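PDB 3OOP: Lin2960 protein from Listeria innocua, which is of unknown function but probably binds DNA as a transcription regulator of the MarR family, forming a two-chain assembly. Local coordinates for residues E38-S41 / V42-I46; I71-V74 / L75-K78; T98-G101 / R102-T106; I111-A114 / S115-M119. All coordinates share one frame; numbering follows the deposited sequence. Where two conformers were deposited one is given.

Contact 1 of 4, residues E38-S41 / V42-I46; sequences EQWS and VLEGI
Trp40 lays one face of its indole against the side chain of Glu44, one turn further along the helix. The CB of Glu44 stands almost squarely over the six-membered ring, 4.1 Å from its centroid and only 7° off the ring normal, a CH-pi contact. The pyrrole edge carries the polar business: water 1 lies there in the ring plane and accepts from NE1 of Trp40 at 3.1 Å. In one of the two conformers of Glu44, the carboxylate is turned nearly perpendicular to the indole, 84° between planes, and takes a hydrogen bond from water 1 on OE2. The water thus joins two groups that do not bond directly, although the other conformer of Glu44 makes this bridge less certain. With CG swung away from the backbone N (chi1 169°), Trp40 leans along the helix towards the next turn, while helix 99-119 packs against it through Thr105, Leu108 and Arg109. This is helix 37-49 of a MarR-type winged helix-turn-helix domain, wedged between helix 99-119 and helix 65-77, whose Ile71 and Leu75 meet Val42. Along its backbone, Glu44 N bonds to Trp40 O at 2.8 Å and Leu43 N to Gln39 O at 2.9 Å, whereas the bond from Val42 N to Glu38 O is weak at 3.4 Å. Leu43 keeps its CB 4.4 Å from CE3 of Trp40, approaching the ring obliquely. Ser41 turns OG back to Pro37 O, and its own carbonyl accepts from Gly45 N at 3.1 Å and from water 2.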
loop_
_atom_site.group_PDB
_atom_site.type_symbol
_atom_site.label_atom_id
_atom_site.label_comp_id
_atom_site.label_asym_id
_atom_site.label_seq_id
_atom_site.Cartn_x
_atom_site.Cartn_y
_atom_site.Cartn_z
ATOM N N GLU A 38 8.659 -12.883 16.143
ATOM C CA GLU A 38 9.097 -13.770 15.059
ATOM C C GLU A 38 8.885 -15.249 15.414
ATOM O O GLU A 38 8.568 -16.068 14.550
ATOM C CB GLU A 38 10.555 -13.484 14.644
ATOM C CG GLU A 38 11.611 -13.896 15.671
ATOM C CD GLU A 38 13.047 -13.768 15.164
ATOM O OE1 GLU A 38 13.966 -13.960 15.987
ATOM O OE2 GLU A 38 13.262 -13.474 13.965
ATOM N N GLN A 39 9.051 -15.576 16.698
ATOM C CA GLN A 39 8.781 -16.923 17.190
ATOM C C GLN A 39 7.289 -17.201 17.099
ATOM O O GLN A 39 6.879 -18.319 16.793
ATOM C CB GLN A 39 9.281 -17.082 18.629
ATOM C CG GLN A 39 10.797 -17.162 18.739
ATOM C CD GLN A 39 11.297 -16.894 20.146
ATOM O OE1 GLN A 39 10.519 -16.856 21.105
ATOM N NE2 GLN A 39 12.602 -16.700 20.279
ATOM N N TRP A 40 6.483 -16.183 17.369
ATOM C CA TRP A 40 5.034 -16.318 17.285
ATOM C C TRP A 40 4.594 -16.583 15.854
ATOM O O TRP A 40 3.756 -17.449 15.619
ATOM C CB TRP A 40 4.348 -15.081 17.849
ATOM C CG TRP A 40 2.869 -14.997 17.584
ATOM C CD1 TRP A 40 2.225 -14.001 16.920
ATOM C CD2 TRP A 40 1.857 -15.930 17.989
ATOM N NE1 TRP A 40 0.873 -14.241 16.890
ATOM C CE2 TRP A 40 0.617 -15.425 17.527
ATOM C CE3 TRP A 40 1.876 -17.147 18.682
ATOM C CZ2 TRP A 40 -0.599 -16.089 17.746
ATOM C CZ3 TRP A 40 0.660 -17.813 18.896
ATOM C CH2 TRP A 40 -0.557 -17.276 18.426
ATOM N N SER A 41 5.175 -15.864 14.899
ATOM C CA SER A 41 4.842 -16.080 13.487
ATOM C C SER A 41 5.007 -17.542 13.110
ATOM O O SER A 41 4.125 -18.134 12.473
ATOM C CB SER A 41 5.711 -15.217 12.572
ATOM O OG SER A 41 5.449 -13.848 12.814
ATOM N N VAL A 42 6.132 -18.122 13.510
ATOM C CA VAL A 42 6.425 -19.511 13.183
ATOM C C VAL A 42 5.501 -20.462 13.957
ATOM O O VAL A 42 4.917 -21.367 13.366
ATOM C CB VAL A 42 7.923 -19.848 13.364
ATOM C CG1 VAL A 42 8.158 -21.332 13.187
ATOM C CG2 VAL A 42 8.756 -19.071 12.341
ATOM N N LEU A 43 5.355 -20.237 15.262
ATOM C CA LEU A 43 4.461 -21.051 16.101
ATOM C C LEU A 43 3.029 -21.086 15.584
ATOM O O LEU A 43 2.434 -22.166 15.482
ATOM C CB LEU A 43 4.435 -20.525 17.536
ATOM C CG LEU A 43 5.252 -21.152 18.646
ATOM C CD1 LEU A 43 4.873 -20.461 19.957
ATOM C CD2 LEU A 43 5.039 -22.674 18.757
ATOM N N GLU A 44 2.483 -19.900 15.295
ATOM C CA GLU A 44 1.135 -19.743 14.736
ATOM C C GLU A 44 0.983 -20.539 13.438
ATOM O O GLU A 44 -0.039 -21.200 13.211
ATOM C CB GLU A 44 0.849 -18.246 14.500
ATOM C CG GLU A 44 -0.233 -17.927 13.467
ATOM C CD GLU A 44 -0.049 -16.553 12.838
ATOM O OE1 GLU A 44 0.046 -16.472 11.595
ATOM O OE2 GLU A 44 0.014 -15.552 13.577
ATOM N N GLY A 45 1.999 -20.452 12.576
ATOM C CA GLY A 45 2.000 -21.175 11.306
ATOM C C GLY A 45 2.011 -22.672 11.522
ATOM O O GLY A 45 1.318 -23.409 10.835
ATOM N N ILE A 46 2.819 -23.126 12.476
ATOM C CA ILE A 46 2.841 -24.545 12.830
ATOM C C ILE A 46 1.482 -25.000 13.372
ATOM O O ILE A 46 0.937 -26.005 12.912
ATOM C CB ILE A 46 4.009 -24.894 13.793
ATOM C CG1 ILE A 46 5.356 -24.607 13.114
ATOM C CG2 ILE A 46 3.942 -26.369 14.202
ATOM C CD1 ILE A 46 6.593 -24.718 14.031
HETATM O O HOH W 1 -1.733 -13.445 15.335
HETATM O O HOH W 2 2.236 -17.229 10.829
#

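Contact 2 of 4, residues I71-V74 / L75-K78; sequences IVDV and LLRK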
loop_
_atom_site.group_PDB
_atom_site.type_symbol
_atom_site.label_atom_id
_atom_site.label_comp_id
_atom_site.label_asym_id
_atom_site.label_seq_id
_atom_site.Cartn_x
_atom_site.Cartn_y
_atom_site.Cartn_z
ATOM N N ILE A 71 14.775 -20.009 13.977
ATOM C CA ILE A 71 13.607 -19.889 14.864
ATOM C C ILE A 71 13.103 -21.266 15.308
ATOM O O ILE A 71 12.795 -21.464 16.486
ATOM C CB ILE A 71 12.458 -19.053 14.234
ATOM C CG1 ILE A 71 12.915 -17.604 13.990
ATOM C CG2 ILE A 71 11.230 -19.059 15.141
ATOM C CD1 ILE A 71 12.029 -16.804 13.037
ATOM N N VAL A 72 13.036 -22.212 14.370
ATOM C CA VAL A 72 12.678 -23.599 14.695
ATOM C C VAL A 72 13.609 -24.168 15.773
ATOM O O VAL A 72 13.156 -24.813 16.719
ATOM C CB VAL A 72 12.627 -24.492 13.432
ATOM C CG1 VAL A 72 12.558 -25.974 13.792
ATOM C CG2 VAL A 72 11.425 -24.106 12.596
ATOM N N ASP A 73 14.908 -23.911 15.646
ATOM C CA ASP A 73 15.835 -24.335 16.695
ATOM C C ASP A 73 15.510 -23.750 18.084
ATOM O O ASP A 73 15.559 -24.472 19.076
ATOM C CB ASP A 73 17.290 -24.098 16.274
ATOM C CG ASP A 73 17.725 -25.029 15.140
ATOM O OD1 ASP A 73 17.096 -26.102 14.959
ATOM O OD2 ASP A 73 18.697 -24.690 14.418
ATOM N N VAL A 74 15.143 -22.471 18.156
ATOM C CA VAL A 74 14.755 -21.867 19.442
ATOM C C VAL A 74 13.480 -22.520 19.984
ATOM O O VAL A 74 13.392 -22.818 21.175
ATOM C CB VAL A 74 14.561 -20.330 19.353
ATOM C CG1 VAL A 74 14.053 -19.776 20.688
ATOM C CG2 VAL A 74 15.879 -19.640 18.948
ATOM N N LEU A 75 12.511 -22.759 19.106
ATOM C CA LEU A 75 11.233 -23.354 19.527
ATOM C C LEU A 75 11.375 -24.806 19.994
ATOM O O LEU A 75 10.671 -25.243 20.903
ATOM C CB LEU A 75 10.175 -23.230 18.427
ATOM C CG LEU A 75 9.728 -21.816 18.034
ATOM C CD1 LEU A 75 8.755 -21.892 16.852
ATOM C CD2 LEU A 75 9.094 -21.081 19.210
ATOM N N LEU A 76 12.296 -25.541 19.378
ATOM C CA LEU A 76 12.657 -26.876 19.839
ATOM C C LEU A 76 13.301 -26.828 21.226
ATOM O O LEU A 76 12.934 -27.616 22.108
ATOM C CB LEU A 76 13.581 -27.572 18.830
ATOM C CG LEU A 76 12.917 -28.116 17.558
ATOM C CD1 LEU A 76 13.968 -28.470 16.532
ATOM C CD2 LEU A 76 12.011 -29.320 17.848
ATOM N N ARG A 77 14.226 -25.891 21.422
ATOM C CA ARG A 77 14.889 -25.740 22.711
ATOM C C ARG A 77 13.905 -25.325 23.808
ATOM O O ARG A 77 14.029 -25.773 24.948
ATOM C CB ARG A 77 16.059 -24.763 22.608
ATOM C CG ARG A 77 17.164 -25.025 23.610
ATOM C CD ARG A 77 18.469 -24.382 23.173
ATOM N NE ARG A 77 18.344 -22.940 22.978
ATOM C CZ ARG A 77 18.364 -22.340 21.792
ATOM N NH1 ARG A 77 18.251 -21.019 21.717
ATOM N NH2 ARG A 77 18.496 -23.061 20.681
ATOM N N LYS A 78 12.918 -24.496 23.457
ATOM C CA LYS A 78 11.855 -24.089 24.385
ATOM C C LYS A 78 10.820 -25.196 24.610
ATOM O O LYS A 78 9.885 -25.014 25.397
ATOM C CB LYS A 78 11.161 -22.800 23.923
ATOM C CG LYS A 78 12.056 -21.553 23.943
ATOM C CD LYS A 78 11.291 -20.273 23.630
ATOM C CE LYS A 78 12.122 -19.041 23.991
ATOM N NZ LYS A 78 11.361 -17.750 23.875
#
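Lys78 runs back alongside Val74, the two side chains pointing the same way. Its CB sits 3.5 Å from Val74 O and its CG, closer still, 3.3 Å from the same oxygen, which also takes the hydrogen bond from Lys78 N at 2.9 Å. CG stands beside the backbone N (chi1 -66°), which starts the chain along that carbonyl; from there it stays extended, so that CD and then CE slide past the methyl CG1 of Val74, CE at 3.9 Å. At the tip, NZ leaves the helix altogether for a salt bridge with Asp34 and a hydrogen bond to Gln39 OE1. Helix 65-77 ends here; in MarR-type winged-helix domains the helix at this place is the DNA-recognition helix, and a similar role is likely in this protein. Two leucines of this helix lie against the residues one turn earlier, on different sides. Leu75 rests CG on Ile71 O and brings CD1 to 4.1 Å from CG2 of Ile71, the pair facing Val42 of helix 37-49. Leu76 does the same with Val72, CD1 to CG1 4.0 Å, and both of these touch Arg83 on strand 81-84 of the wing.

Contact 3 of 4, residues T98-G101 / R102-T106; sequences TDKG and RKETT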
loop_
_atom_site.group_PDB
_atom_site.type_symbol
_atom_site.label_atom_id
_atom_site.label_comp_id
_atom_site.label_asym_id
_atom_site.label_seq_id
_atom_site.Cartn_x
_atom_site.Cartn_y
_atom_site.Cartn_z
ATOM N N THR A 98 4.125 -29.468 20.757
ATOM C CA THR A 98 4.060 -30.241 21.992
ATOM C C THR A 98 2.829 -29.793 22.788
ATOM O O THR A 98 2.196 -28.782 22.453
ATOM C CB THR A 98 5.300 -29.999 22.870
ATOM O OG1 THR A 98 5.364 -28.609 23.217
ATOM C CG2 THR A 98 6.586 -30.399 22.144
ATOM N N ASP A 99 2.499 -30.523 23.852
ATOM C CA ASP A 99 1.459 -30.065 24.776
ATOM C C ASP A 99 1.718 -28.640 25.285
ATOM O O ASP A 99 0.785 -27.819 25.373
ATOM C CB ASP A 99 1.312 -31.014 25.968
ATOM C CG ASP A 99 0.605 -32.319 25.610
ATOM O OD1 ASP A 99 0.069 -32.460 24.481
ATOM O OD2 ASP A 99 0.597 -33.216 26.481
ATOM N N LYS A 100 2.972 -28.350 25.621
ATOM C CA LYS A 100 3.354 -27.014 26.076
ATOM C C LYS A 100 3.165 -25.985 24.962
ATOM O O LYS A 100 2.647 -24.895 25.204
ATOM C CB LYS A 100 4.792 -26.984 26.587
ATOM C CG LYS A 100 5.147 -25.676 27.272
ATOM C CD LYS A 100 6.620 -25.623 27.662
ATOM C CE LYS A 100 6.919 -24.369 28.490
ATOM N NZ LYS A 100 8.359 -24.317 28.901
ATOM N N GLY A 101 3.559 -26.341 23.744
ATOM C CA GLY A 101 3.328 -25.482 22.586
ATOM C C GLY A 101 1.849 -25.204 22.354
ATOM O O GLY A 101 1.473 -24.073 22.072
ATOM N N ARG A 102 1.015 -26.229 22.479
ATOM C CA ARG A 102 -0.424 -26.064 22.298
ATOM C C ARG A 102 -0.988 -25.126 23.371
ATOM O O ARG A 102 -1.787 -24.242 23.065
ATOM C CB ARG A 102 -1.127 -27.427 22.314
ATOM C CG ARG A 102 -2.519 -27.423 21.715
ATOM C CD ARG A 102 -3.066 -28.845 21.541
ATOM N NE ARG A 102 -2.099 -29.747 20.914
ATOM C CZ ARG A 102 -1.797 -29.755 19.614
ATOM N NH1 ARG A 102 -2.384 -28.909 18.775
ATOM N NH2 ARG A 102 -0.898 -30.614 19.148
ATOM N N LYS A 103 -0.549 -25.313 24.617
ATOM C CA LYS A 103 -0.967 -24.466 25.738
ATOM C C LYS A 103 -0.589 -22.999 25.480
ATOM O O LYS A 103 -1.426 -22.099 25.580
ATOM C CB LYS A 103 -0.338 -24.969 27.047
ATOM C CG LYS A 103 -0.629 -24.104 28.279
ATOM C CD LYS A 103 0.068 -24.616 29.546
ATOM C CE LYS A 103 1.522 -24.176 29.595
ATOM N NZ LYS A 103 2.035 -24.099 30.993
ATOM N N GLU A 104 0.675 -22.766 25.149
ATOM C CA GLU A 104 1.151 -21.402 24.953
ATOM C C GLU A 104 0.532 -20.731 23.728
ATOM O O GLU A 104 0.168 -19.552 23.790
ATOM C CB GLU A 104 2.693 -21.352 24.946
ATOM C CG GLU A 104 3.262 -21.677 26.338
ATOM C CD GLU A 104 4.635 -21.065 26.631
ATOM O OE1 GLU A 104 5.175 -20.308 25.793
ATOM O OE2 GLU A 104 5.171 -21.338 27.733
ATOM N N THR A 105 0.366 -21.474 22.636
ATOM C CA THR A 105 -0.239 -20.915 21.427
ATOM C C THR A 105 -1.703 -20.540 21.684
ATOM O O THR A 105 -2.171 -19.507 21.219
ATOM C CB THR A 105 -0.086 -21.871 20.226
ATOM O OG1 THR A 105 1.302 -22.190 20.055
ATOM C CG2 THR A 105 -0.616 -21.242 18.939
ATOM N N THR A 106 -2.414 -21.382 22.440
ATOM C CA THR A 106 -3.810 -21.089 22.796
ATOM C C THR A 106 -3.889 -19.786 23.607
ATOM O O THR A 106 -4.702 -18.907 23.313
ATOM C CB THR A 106 -4.469 -22.272 23.539
ATOM O OG1 THR A 106 -4.609 -23.360 22.623
ATOM C CG2 THR A 106 -5.851 -21.904 24.090
HETATM O O HOH W 3 -1.883 -30.981 23.525
HETATM O O HOH W 4 0.295 -31.886 21.925
#
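Helix 99-119 is started here by a local capping contact, at the point where the chain leaves strand 94-97 of the wing. Thr98 is the N-cap: its OG1 accepts from Gly101 N at 2.9 Å, and its carbonyl receives Arg102 N at 2.8 Å. OG1 is also hydrogen-bonded to Glu79 O, so the cap is tied to the chain just beyond helix 65-77. In the winged helix-turn-helix domain of MarR proteins the wing is followed by just such a long helix, and the cap marks the change from strand to helix. One turn in, the carbonyl of the buried Gly101 is held twice by Thr105: the backbone N comes from one face of the carbonyl plane at 2.9 Å and OG1 from the other at 2.8 Å. The OG1 bond is less certain, since Thr105 has two conformers; in this one OG1 stands beside its own backbone N (chi1 -55°) and turns back down the helix. On the outer side Asp99 and Arg102 meet through solvent. Water 3 donates to OD1 of Asp99 and accepts from NE of Arg102 at 2.9 Å, while water 4 links the same OD1 to NH2 by a longer bond, 3.3 Å; both waters lie in the plane of the guanidinium, at its edge. The bend at chi3 of Arg102 turns the group towards them, and NH1 pairs with Glu50. Lys100 and Glu104 run side by side, CE against OE2 at 3.6 Å, but NZ stops 4.5 Å from OE2, beyond a salt bridge.

Contact 4 of 4, residues I111-A114 / S115-M119; sequences IVEA and SCEKM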
loop_
_atom_site.group_PDB
_atom_site.type_symbol
_atom_site.label_atom_id
_atom_site.label_comp_id
_atom_site.label_asym_id
_atom_site.label_seq_id
_atom_site.Cartn_x
_atom_site.Cartn_y
_atom_site.Cartn_z
ATOM N N ILE A 111 -5.167 -13.834 23.516
ATOM C CA ILE A 111 -4.766 -12.451 23.774
ATOM C C ILE A 111 -4.837 -11.635 22.493
ATOM O O ILE A 111 -5.403 -10.532 22.484
ATOM C CB ILE A 111 -3.356 -12.364 24.374
ATOM C CG1 ILE A 111 -3.356 -12.960 25.782
ATOM C CG2 ILE A 111 -2.894 -10.898 24.439
ATOM C CD1 ILE A 111 -2.076 -13.653 26.107
ATOM N N VAL A 112 -4.269 -12.175 21.414
ATOM C CA VAL A 112 -4.303 -11.505 20.111
ATOM C C VAL A 112 -5.739 -11.287 19.618
ATOM O O VAL A 112 -6.078 -10.199 19.139
ATOM C CB VAL A 112 -3.441 -12.264 19.066
ATOM C CG1 VAL A 112 -3.597 -11.661 17.681
ATOM C CG2 VAL A 112 -1.967 -12.264 19.500
ATOM N N GLU A 113 -6.581 -12.306 19.766
ATOM C CA GLU A 113 -7.986 -12.230 19.369
ATOM C C GLU A 113 -8.735 -11.135 20.134
ATOM O O GLU A 113 -9.540 -10.382 19.562
ATOM C CB GLU A 113 -8.648 -13.589 19.595
ATOM C CG GLU A 113 -10.024 -13.738 18.985
ATOM C CD GLU A 113 -10.354 -15.185 18.681
ATOM O OE1 GLU A 113 -10.591 -15.493 17.494
ATOM O OE2 GLU A 113 -10.363 -16.016 19.617
ATOM N N ALA A 114 -8.473 -11.054 21.438
ATOM C CA ALA A 114 -9.112 -10.028 22.269
ATOM C C ALA A 114 -8.691 -8.620 21.836
ATOM O O ALA A 114 -9.531 -7.713 21.756
ATOM C CB ALA A 114 -8.830 -10.258 23.748
ATOM N N SER A 115 -7.403 -8.436 21.533
ATOM C CA SER A 115 -6.906 -7.143 21.025
ATOM C C SER A 115 -7.461 -6.811 19.647
ATOM O O SER A 115 -7.787 -5.657 19.352
ATOM C CB SER A 115 -5.375 -7.127 20.995
ATOM O OG SER A 115 -4.884 -7.201 22.317
ATOM N N CYS A 116 -7.583 -7.832 18.810
ATOM C CA CYS A 116 -8.177 -7.689 17.491
ATOM C C CYS A 116 -9.638 -7.200 17.569
ATOM O O CYS A 116 -10.048 -6.326 16.800
ATOM C CB CYS A 116 -8.082 -9.018 16.748
ATOM S SG CYS A 116 -8.510 -8.902 15.023
ATOM N N GLU A 117 -10.403 -7.737 18.515
ATOM C CA GLU A 117 -11.775 -7.267 18.762
ATOM C C GLU A 117 -11.788 -5.783 19.136
ATOM O O GLU A 117 -12.657 -5.032 18.676
ATOM C CB GLU A 117 -12.465 -8.099 19.849
ATOM C CG GLU A 117 -12.795 -9.524 19.412
ATOM C CD GLU A 117 -13.258 -10.421 20.559
ATOM O OE1 GLU A 117 -13.408 -9.941 21.711
ATOM O OE2 GLU A 117 -13.477 -11.623 20.299
ATOM N N LYS A 118 -10.826 -5.363 19.962
ATOM C CA LYS A 118 -10.713 -3.961 20.378
ATOM C C LYS A 118 -10.405 -3.053 19.195
ATOM O O LYS A 118 -10.978 -1.980 19.062
ATOM C CB LYS A 118 -9.645 -3.785 21.458
ATOM C CG LYS A 118 -9.980 -4.415 22.798
ATOM C CD LYS A 118 -8.939 -4.060 23.875
ATOM C CE LYS A 118 -9.177 -2.668 24.470
ATOM N NZ LYS A 118 -8.228 -2.353 25.595
HETATM N N MSE A 119 -9.508 -3.516 18.334
HETATM C CA MSE A 119 -9.093 -2.807 17.137
HETATM C C MSE A 119 -10.280 -2.491 16.221
HETATM O O MSE A 119 -10.354 -1.402 15.633
HETATM C CB MSE A 119 -8.126 -3.716 16.394
HETATM C CG MSE A 119 -7.345 -3.122 15.301
HETATM SE SE MSE A 119 -5.772 -4.295 15.217
HETATM C CE MSE A 119 -6.525 -5.766 14.195
HETATM O O HOH W 5 -5.412 -8.259 24.759
#
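The carbonyl oxygen of Ile111 has two donors: Ser115 N at 3.0 Å, along the helix, and water 5 at 3.2 Å. That water also hydrogen-bonds to OG of Ser115 at 2.7 Å, closing a small loop that holds the hydroxyl near the carbonyl one turn back. OG gets there because it stands beside the backbone N of Ser115 (chi1 -66°). The next rung is tighter, Cys116 N to Val112 O at 2.8 Å, and CB of Cys116 packs over the same oxygen at 3.3 Å. On the exposed side Glu117 folds back along the helix, its CG only 3.4 Å from Glu113 O. Lys118 likewise sets its CG against Ala114 O, while the rest of its chain bends away. Another flank packs on helix 2-29: Ile111 and Ser115, both only partly exposed, meet Ser29, Ser115 also touches Leu26, and the buried Met119, a selenomethionine, packs on Met22. Cys116 packs on Ser1 and Met119 on Ile142, both of the second subunit. A long helix running from the DNA-binding winged helix to terminal helices that pair with another subunit is characteristic of dimeric MarR-type regulators.

How the contacts relate
All four contacts are single-helix, one-turn contacts, yet their surroundings differ. Contact 1 is the buried one and touches two of the others: contact 2 through Gln39 with Lys78 and Val42 with Ile71, contact 3 through Trp40 with Thr105. Contacts 2 and 3 are partly buried and touch near Lys78 and Lys100, with leucine packing and a lysine tied to its neighbours in the first, threonine capping and water-bridged charges in the second. Contact 4 lies mostly at the surface and is the one reaching the second subunit. Contacts 3 and 4 share helix 99-119, their centres about 19 Å apart, so this helix carries the wing junction at one end and part of the subunit interface at the other.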